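Local coordinates for tRNA (guanine-N(1)-)-methyltransferase (Corynebacterium diphtheriae, PDB 7KFF), which transfers a methyl group from S-adenosylmethionine to N1 of guanosine 37 in tRNA, working as a knotted methyltransferase of the TrmD family, at the interface of chains A and B. Coordinates in Å, arbitrary orientation; residue numbers count along the deposited sequence, not the author numbering. Chains: chain A/B, tRNA (guanine-N(1)-)-methyltransferase.

Contact 1: the interface of chains A and B. Residues chain A 28, 168, 196-198, 201; chain B 205, 208.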
loop_
_atom_site.group_PDB
_atom_site.type_symbol
_atom_site.label_atom_id
_atom_site.label_comp_id
_atom_site.label_asym_id
_atom_site.label_seq_id
_atom_site.Cartn_x
_atom_site.Cartn_y
_atom_site.Cartn_z
ATOM N N TYR A 28 -7.992 -2.390 -13.711
ATOM C CA TYR A 28 -6.963 -2.265 -12.684
ATOM C C TYR A 28 -7.061 -3.419 -11.693
ATOM O O TYR A 28 -6.074 -3.773 -11.039
ATOM C CB TYR A 28 -7.103 -0.918 -11.981
ATOM C CG TYR A 28 -5.792 -0.376 -11.416
ATOM C CD1 TYR A 28 -5.176 -0.978 -10.319
ATOM C CD2 TYR A 28 -5.191 0.743 -11.957
ATOM C CE1 TYR A 28 -3.981 -0.479 -9.798
ATOM C CE2 TYR A 28 -4.009 1.248 -11.427
ATOM C CZ TYR A 28 -3.417 0.636 -10.353
ATOM O OH TYR A 28 -2.228 1.141 -9.830
ATOM N N ARG A 168 -11.022 8.571 -7.293
ATOM C CA ARG A 168 -10.065 9.187 -8.192
ATOM C C ARG A 168 -10.225 10.697 -8.005
ATOM O O ARG A 168 -11.184 11.158 -7.370
ATOM C CB ARG A 168 -10.384 8.795 -9.644
ATOM C CG ARG A 168 -10.077 7.340 -9.988
ATOM C CD ARG A 168 -8.675 7.176 -10.494
ATOM N NE ARG A 168 -8.160 5.817 -10.388
ATOM C CZ ARG A 168 -6.973 5.440 -10.847
ATOM N NH1 ARG A 168 -6.222 6.269 -11.553
ATOM N NH2 ARG A 168 -6.526 4.225 -10.612
ATOM N N LEU A 196 -1.566 8.427 -3.415
ATOM C CA LEU A 196 -1.747 7.623 -4.604
ATOM C C LEU A 196 -2.607 8.361 -5.623
ATOM O O LEU A 196 -3.139 9.441 -5.357
ATOM C CB LEU A 196 -2.451 6.316 -4.247
ATOM C CG LEU A 196 -1.743 5.550 -3.130
ATOM C CD1 LEU A 196 -2.603 4.388 -2.682
ATOM C CD2 LEU A 196 -0.348 5.121 -3.547
ATOM N N ILE A 197 -2.779 7.741 -6.791
ATOM C CA ILE A 197 -3.617 8.309 -7.851
ATOM C C ILE A 197 -5.080 7.899 -7.690
ATOM O O ILE A 197 -6.004 8.678 -7.965
ATOM C CB ILE A 197 -3.072 7.902 -9.240
ATOM C CG1 ILE A 197 -1.612 8.317 -9.426
ATOM C CG2 ILE A 197 -3.963 8.476 -10.352
ATOM C CD1 ILE A 197 -0.899 7.637 -10.568
ATOM N N GLY A 198 -5.312 6.661 -7.278
ATOM C CA GLY A 198 -6.662 6.160 -7.149
ATOM C C GLY A 198 -6.747 5.109 -6.067
ATOM O O GLY A 198 -5.736 4.581 -5.598
ATOM N N VAL A 201 -5.534 0.580 -6.420
ATOM C CA VAL A 201 -4.352 -0.123 -5.926
ATOM C C VAL A 201 -4.484 -0.416 -4.440
ATOM O O VAL A 201 -3.994 -1.444 -3.960
ATOM C CB VAL A 201 -3.050 0.624 -6.268
ATOM C CG1 VAL A 201 -2.866 1.890 -5.432
ATOM C CG2 VAL A 201 -1.858 -0.291 -6.109
ATOM N N VAL B 205 1.881 0.389 -5.824
ATOM C CA VAL B 205 1.691 1.488 -4.883
ATOM C C VAL B 205 2.772 2.537 -5.065
ATOM O O VAL B 205 2.491 3.737 -5.213
ATOM C CB VAL B 205 1.664 0.953 -3.446
ATOM C CG1 VAL B 205 1.805 2.093 -2.453
ATOM C CG2 VAL B 205 0.393 0.152 -3.178
ATOM N N GLU B 208 2.586 4.456 -8.416
ATOM C CA GLU B 208 1.576 5.510 -8.464
ATOM C C GLU B 208 2.068 6.765 -7.757
ATOM O O GLU B 208 1.938 7.880 -8.281
ATOM C CB GLU B 208 0.261 5.052 -7.826
ATOM C CG GLU B 208 -0.569 4.130 -8.664
ATOM C CD GLU B 208 -2.069 4.254 -8.437
ATOM O OE1 GLU B 208 -2.522 5.012 -7.534
ATOM O OE2 GLU B 208 -2.795 3.568 -9.177
HETATM O O HOH W 1 -5.123 3.027 -7.914
HETATM O O HOH W 2 -3.721 4.899 -11.497
#
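B:Glu208, on helix 200-211, pushes its carboxylate into a polar notch of chain A lined by A:Tyr28, A:Arg168 and loop residues 196-198. The direct hydrogen bonds divide between its two oxygens. B:Glu208 OE1 accepts from two successive backbone amides, A:Ile197 N at 2.8 Å and A:Gly198 N at a longer 3.3 Å. Both donors lie on one face of the carboxylate plane, A:Ile197 N on the anti side and A:Gly198 N on the syn side. B:Glu208 OE2 takes the phenol OH of A:Tyr28 at 2.6 Å. That donor sits on the anti side, 34° out of the plane, and the ring stands almost perpendicular to the carboxylate. Two waters also reach OE2. Water 2 bridges it to NH1 and NH2 of A:Arg168, and water 1 to the amide of A:Val201. A:Gly198 CA lies over the rim of one guanidinium face. The apolar contacts flank this group. A:Val201 CG1 packs on B:Glu208 CD at 3.9 Å. A:Val201 CG2, opposite the backbone N (chi1 72° for CG1), meets B:Val205 CG2 at 3.7 Å. The site holds helix 200-211 of one subunit against A:Tyr28 and the 196-198 loop of the other. That loop lies within the stretch contributing to the SAH pocket, so the contact probably helps shape it.

Contact 2: the interface of chains A and B. Residues chain A 240-243, 250; chain B 69, 173, 175.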
loop_
_atom_site.group_PDB
_atom_site.type_symbol
_atom_site.label_atom_id
_atom_site.label_comp_id
_atom_site.label_asym_id
_atom_site.label_seq_id
_atom_site.Cartn_x
_atom_site.Cartn_y
_atom_site.Cartn_z
ATOM N N THR A 240 18.939 -19.104 2.031
ATOM C CA THR A 240 18.824 -20.453 1.469
ATOM C C THR A 240 20.149 -20.835 0.814
ATOM O O THR A 240 21.116 -20.074 0.835
ATOM C CB THR A 240 17.594 -20.565 0.547
ATOM O OG1 THR A 240 17.398 -21.942 0.191
ATOM C CG2 THR A 240 17.760 -19.740 -0.705
ATOM N N LYS A 241 20.186 -22.037 0.249
ATOM C CA LYS A 241 21.407 -22.529 -0.373
ATOM C C LYS A 241 21.802 -21.615 -1.534
ATOM O O LYS A 241 20.936 -21.045 -2.200
ATOM C CB LYS A 241 21.188 -23.944 -0.891
ATOM C CG LYS A 241 20.923 -24.973 0.204
ATOM C CD LYS A 241 20.660 -26.351 -0.403
ATOM C CE LYS A 241 20.123 -27.329 0.630
ATOM N NZ LYS A 241 18.707 -27.042 1.017
ATOM N N PRO A 242 23.096 -21.482 -1.829
ATOM C CA PRO A 242 24.226 -22.199 -1.214
ATOM C C PRO A 242 24.757 -21.552 0.069
ATOM O O PRO A 242 24.420 -20.394 0.377
ATOM C CB PRO A 242 25.286 -22.147 -2.316
ATOM C CG PRO A 242 25.047 -20.828 -2.962
ATOM C CD PRO A 242 23.533 -20.656 -2.974
ATOM N N ARG A 243 25.583 -22.298 0.804
ATOM C CA ARG A 243 26.159 -21.772 2.037
ATOM C C ARG A 243 26.987 -20.521 1.782
ATOM O O ARG A 243 26.992 -19.596 2.602
ATOM C CB ARG A 243 27.016 -22.844 2.705
ATOM C CG ARG A 243 26.195 -23.998 3.205
ATOM C CD ARG A 243 26.998 -24.913 4.098
ATOM N NE ARG A 243 26.136 -25.895 4.737
ATOM C CZ ARG A 243 26.496 -26.638 5.773
ATOM N NH1 ARG A 243 27.704 -26.506 6.295
ATOM N NH2 ARG A 243 25.643 -27.506 6.286
ATOM N N VAL A 250 26.273 -17.733 4.669
ATOM C CA VAL A 250 25.109 -17.734 5.562
ATOM C C VAL A 250 25.602 -17.819 7.001
ATOM O O VAL A 250 26.613 -18.497 7.266
ATOM C CB VAL A 250 24.179 -18.904 5.230
ATOM C CG1 VAL A 250 23.795 -18.882 3.750
ATOM C CG2 VAL A 250 24.827 -20.227 5.632
ATOM N N PHE B 69 17.736 -21.986 5.304
ATOM C CA PHE B 69 18.728 -22.421 6.278
ATOM C C PHE B 69 18.200 -22.185 7.687
ATOM O O PHE B 69 17.522 -21.186 7.960
ATOM C CB PHE B 69 20.039 -21.649 6.107
ATOM C CG PHE B 69 20.977 -22.261 5.122
ATOM C CD1 PHE B 69 21.553 -23.498 5.354
ATOM C CD2 PHE B 69 21.307 -21.588 3.969
ATOM C CE1 PHE B 69 22.423 -24.046 4.425
ATOM C CE2 PHE B 69 22.175 -22.125 3.052
ATOM C CZ PHE B 69 22.737 -23.358 3.276
ATOM N N ASP B 173 16.633 -14.148 -0.291
ATOM C CA ASP B 173 17.862 -14.352 0.483
ATOM C C ASP B 173 18.568 -13.014 0.670
ATOM O O ASP B 173 18.827 -12.290 -0.295
ATOM C CB ASP B 173 18.773 -15.320 -0.284
ATOM C CG ASP B 173 20.052 -15.690 0.459
ATOM O OD1 ASP B 173 20.900 -14.815 0.686
ATOM O OD2 ASP B 173 20.217 -16.890 0.769
ATOM N N ARG B 175 21.491 -12.043 1.209
ATOM C CA ARG B 175 22.753 -11.765 0.532
ATOM C C ARG B 175 22.543 -11.125 -0.835
ATOM O O ARG B 175 23.418 -10.401 -1.313
ATOM C CB ARG B 175 23.562 -13.037 0.376
ATOM C CG ARG B 175 24.007 -13.577 1.720
ATOM C CD ARG B 175 24.613 -14.975 1.567
ATOM N NE ARG B 175 23.596 -15.923 1.125
ATOM C CZ ARG B 175 23.841 -17.184 0.802
ATOM N NH1 ARG B 175 25.080 -17.648 0.879
ATOM N NH2 ARG B 175 22.838 -17.971 0.450
#
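B:Asp173 and B:Arg175 belong to the conserved GRYEGIDQR stretch of TrmD and meet segment 240-243 of chain A, which has a cis peptide before A:Pro242. B:Asp173 caps the N-terminus of helix 174-180, its OD1 accepting the backbone N of B:Arg175. The aspartate also holds that arginine side-on: OD1 takes NE, and OD2 takes NH2 in a salt bridge. This pairing fixes the rotation of the guanidinium, whose chain bends at chi3 (-65°). B:Arg175 then grips one carbonyl oxygen end-on. B:Arg175 NH1 and NH2 each donate to A:Pro242 O at 2.9 Å, and that oxygen lies nearly in the guanidinium plane. A:Thr240 N reaches B:Asp173 OD2 at 2.9 Å, on the opposite face of the carboxylate plane from NH2. A:Val250 CG1 covers one guanidinium face toward its rim. The ring of B:Phe69 is wedged among chain A residues. Its CD2 packs on A:Thr240 CA, and A:Val250 CG2 sits over one ring face, also toward the rim. The contact docks segment 240-243 of one subunit on the catalytic-domain motif of the other, tying the chains together in the dimer. B:Phe69 CZ meets A:Arg243 CG at 3.5 Å, where the extended arginine chain crosses the phenylalanine side chain at about a right angle.

Contact 3: the interface of chains A and B. Residues chain A 36-37, 208, 212; chain B 28, 168, 197-198.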
loop_
_atom_site.group_PDB
_atom_site.type_symbol
_atom_site.label_atom_id
_atom_site.label_comp_id
_atom_site.label_asym_id
_atom_site.label_seq_id
_atom_site.Cartn_x
_atom_site.Cartn_y
_atom_site.Cartn_z
ATOM N N LEU A 36 -2.068 -15.782 -5.963
ATOM C CA LEU A 36 -2.701 -16.549 -4.895
ATOM C C LEU A 36 -4.202 -16.288 -4.806
ATOM O O LEU A 36 -4.972 -17.201 -4.491
ATOM C CB LEU A 36 -2.011 -16.246 -3.572
ATOM C CG LEU A 36 -2.263 -17.229 -2.449
ATOM C CD1 LEU A 36 -1.667 -18.594 -2.867
ATOM C CD2 LEU A 36 -1.668 -16.751 -1.145
ATOM N N LEU A 37 -4.648 -15.052 -5.058
ATOM C CA LEU A 37 -6.087 -14.799 -5.026
ATOM C C LEU A 37 -6.804 -15.542 -6.147
ATOM O O LEU A 37 -7.922 -16.026 -5.956
ATOM C CB LEU A 37 -6.406 -13.303 -5.039
ATOM C CG LEU A 37 -6.483 -12.662 -3.645
ATOM C CD1 LEU A 37 -5.200 -12.738 -2.892
ATOM C CD2 LEU A 37 -6.960 -11.219 -3.773
ATOM N N GLU A 208 -5.013 -8.475 -0.645
ATOM C CA GLU A 208 -3.940 -9.425 -0.362
ATOM C C GLU A 208 -3.842 -9.704 1.132
ATOM O O GLU A 208 -3.739 -10.864 1.554
ATOM C CB GLU A 208 -2.590 -8.909 -0.870
ATOM C CG GLU A 208 -2.380 -9.015 -2.349
ATOM C CD GLU A 208 -0.930 -9.223 -2.763
ATOM O OE1 GLU A 208 -0.006 -9.199 -1.904
ATOM O OE2 GLU A 208 -0.728 -9.403 -3.977
ATOM N N ARG A 212 -5.233 -13.540 2.401
ATOM C CA ARG A 212 -4.218 -14.497 2.826
ATOM C C ARG A 212 -4.474 -15.050 4.224
ATOM O O ARG A 212 -3.842 -16.045 4.598
ATOM C CB ARG A 212 -2.817 -13.916 2.747
ATOM C CG ARG A 212 -2.525 -12.859 3.767
ATOM C CD ARG A 212 -1.113 -12.282 3.629
ATOM N NE ARG A 212 -0.023 -13.156 4.063
ATOM C CZ ARG A 212 0.371 -13.316 5.325
ATOM N NH1 ARG A 212 -0.250 -12.715 6.315
ATOM N NH2 ARG A 212 1.401 -14.094 5.589
ATOM N N TYR B 28 0.851 -9.437 -12.953
ATOM C CA TYR B 28 0.396 -8.613 -11.839
ATOM C C TYR B 28 0.685 -7.142 -12.116
ATOM O O TYR B 28 0.019 -6.256 -11.569
ATOM C CB TYR B 28 1.069 -9.077 -10.551
ATOM C CG TYR B 28 0.246 -8.810 -9.292
ATOM C CD1 TYR B 28 0.051 -7.512 -8.820
ATOM C CD2 TYR B 28 -0.306 -9.848 -8.568
ATOM C CE1 TYR B 28 -0.696 -7.268 -7.666
ATOM C CE2 TYR B 28 -1.036 -9.604 -7.409
ATOM C CZ TYR B 28 -1.222 -8.319 -6.969
ATOM O OH TYR B 28 -1.961 -8.079 -5.811
ATOM N N ARG B 168 8.301 -13.077 -2.865
ATOM C CA ARG B 168 7.189 -13.951 -2.548
ATOM C C ARG B 168 7.692 -14.892 -1.452
ATOM O O ARG B 168 8.897 -14.946 -1.169
ATOM C CB ARG B 168 6.785 -14.756 -3.795
ATOM C CG ARG B 168 6.095 -13.936 -4.881
ATOM C CD ARG B 168 4.608 -13.914 -4.696
ATOM N NE ARG B 168 3.941 -12.806 -5.368
ATOM C CZ ARG B 168 2.623 -12.645 -5.395
ATOM N NH1 ARG B 168 1.815 -13.570 -4.905
ATOM N NH2 ARG B 168 2.099 -11.558 -5.920
ATOM N N ILE B 197 1.047 -10.610 0.324
ATOM C CA ILE B 197 1.449 -11.899 -0.244
ATOM C C ILE B 197 2.738 -11.778 -1.056
ATOM O O ILE B 197 3.587 -12.681 -1.059
ATOM C CB ILE B 197 0.303 -12.488 -1.099
ATOM C CG1 ILE B 197 -0.993 -12.632 -0.300
ATOM C CG2 ILE B 197 0.732 -13.829 -1.715
ATOM C CD1 ILE B 197 -2.234 -12.827 -1.132
ATOM N N GLY B 198 2.886 -10.679 -1.781
ATOM C CA GLY B 198 4.044 -10.497 -2.628
ATOM C C GLY B 198 4.380 -9.031 -2.774
ATOM O O GLY B 198 3.582 -8.149 -2.446
HETATM O O HOH W 3 -0.636 -12.117 -4.776
#
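B:Ile197 packs its branched side chain against A:Leu36, A:Leu37, A:Glu208 and A:Arg212. In this apolar packing the branches reach different neighbours, with some overlap. B:Ile197 CD1 meets A:Leu37 CD1 at about 3.5 Å, a snug methyl contact. B:Ile197 CG2 lies anti to the backbone N (chi1 -56° for CG1) and turns to A:Leu36 CD2 at 3.8 Å. The same leucine methyl also nears B:Ile197 CD1, so A:Leu36 touches two branches. B:Ile197 CG1 lies 3.8 Å from A:Arg212 CB, and the two side chains slide past each other in opposite directions. A:Arg212 CD comes beside the same atom, 3.9 Å from B:Ile197 CG1. The arginine thus packs here through its aliphatic part. The stem of A:Glu208 adds to this, with A:Glu208 CB 3.9 Å from B:Ile197 CD1. The hydrogen bonds lie just beyond that stem. A:Glu208 bends at chi2 (-149°), and its carboxylate bonds to B:Tyr28 and to the amides of B:Ile197 and B:Gly198 recur from the twin site with the chains exchanged. Thus B:Ile197 engages chain A with both its side chain and its backbone amide. The water-mediated contact also recurs, with water 3 linking A:Glu208 OE2 to B:Arg168. The site seats B:Ile197 against helices 35-42 and 200-211 of chain A, and probably helps hold the loop after strand 185-190 at the subunit interface.

Contacts 1 and 3 have their C-alpha centres about 18 Å apart. They show the same glutamate site from the two halves of the two-fold dimer, with the chains exchanged. Residues 28, 168, 197, 198 and 208 recur in both. Contact 1 extends this site along helix 200-211, whereas contact 3 extends it toward helix 35-42. Contact 2 shares no residue with either. Its centre lies about 36 Å from that of contact 1 and 24 Å from that of contact 3. It joins a later segment of chain A to chain B, so the subunits are held both at the core and toward the periphery.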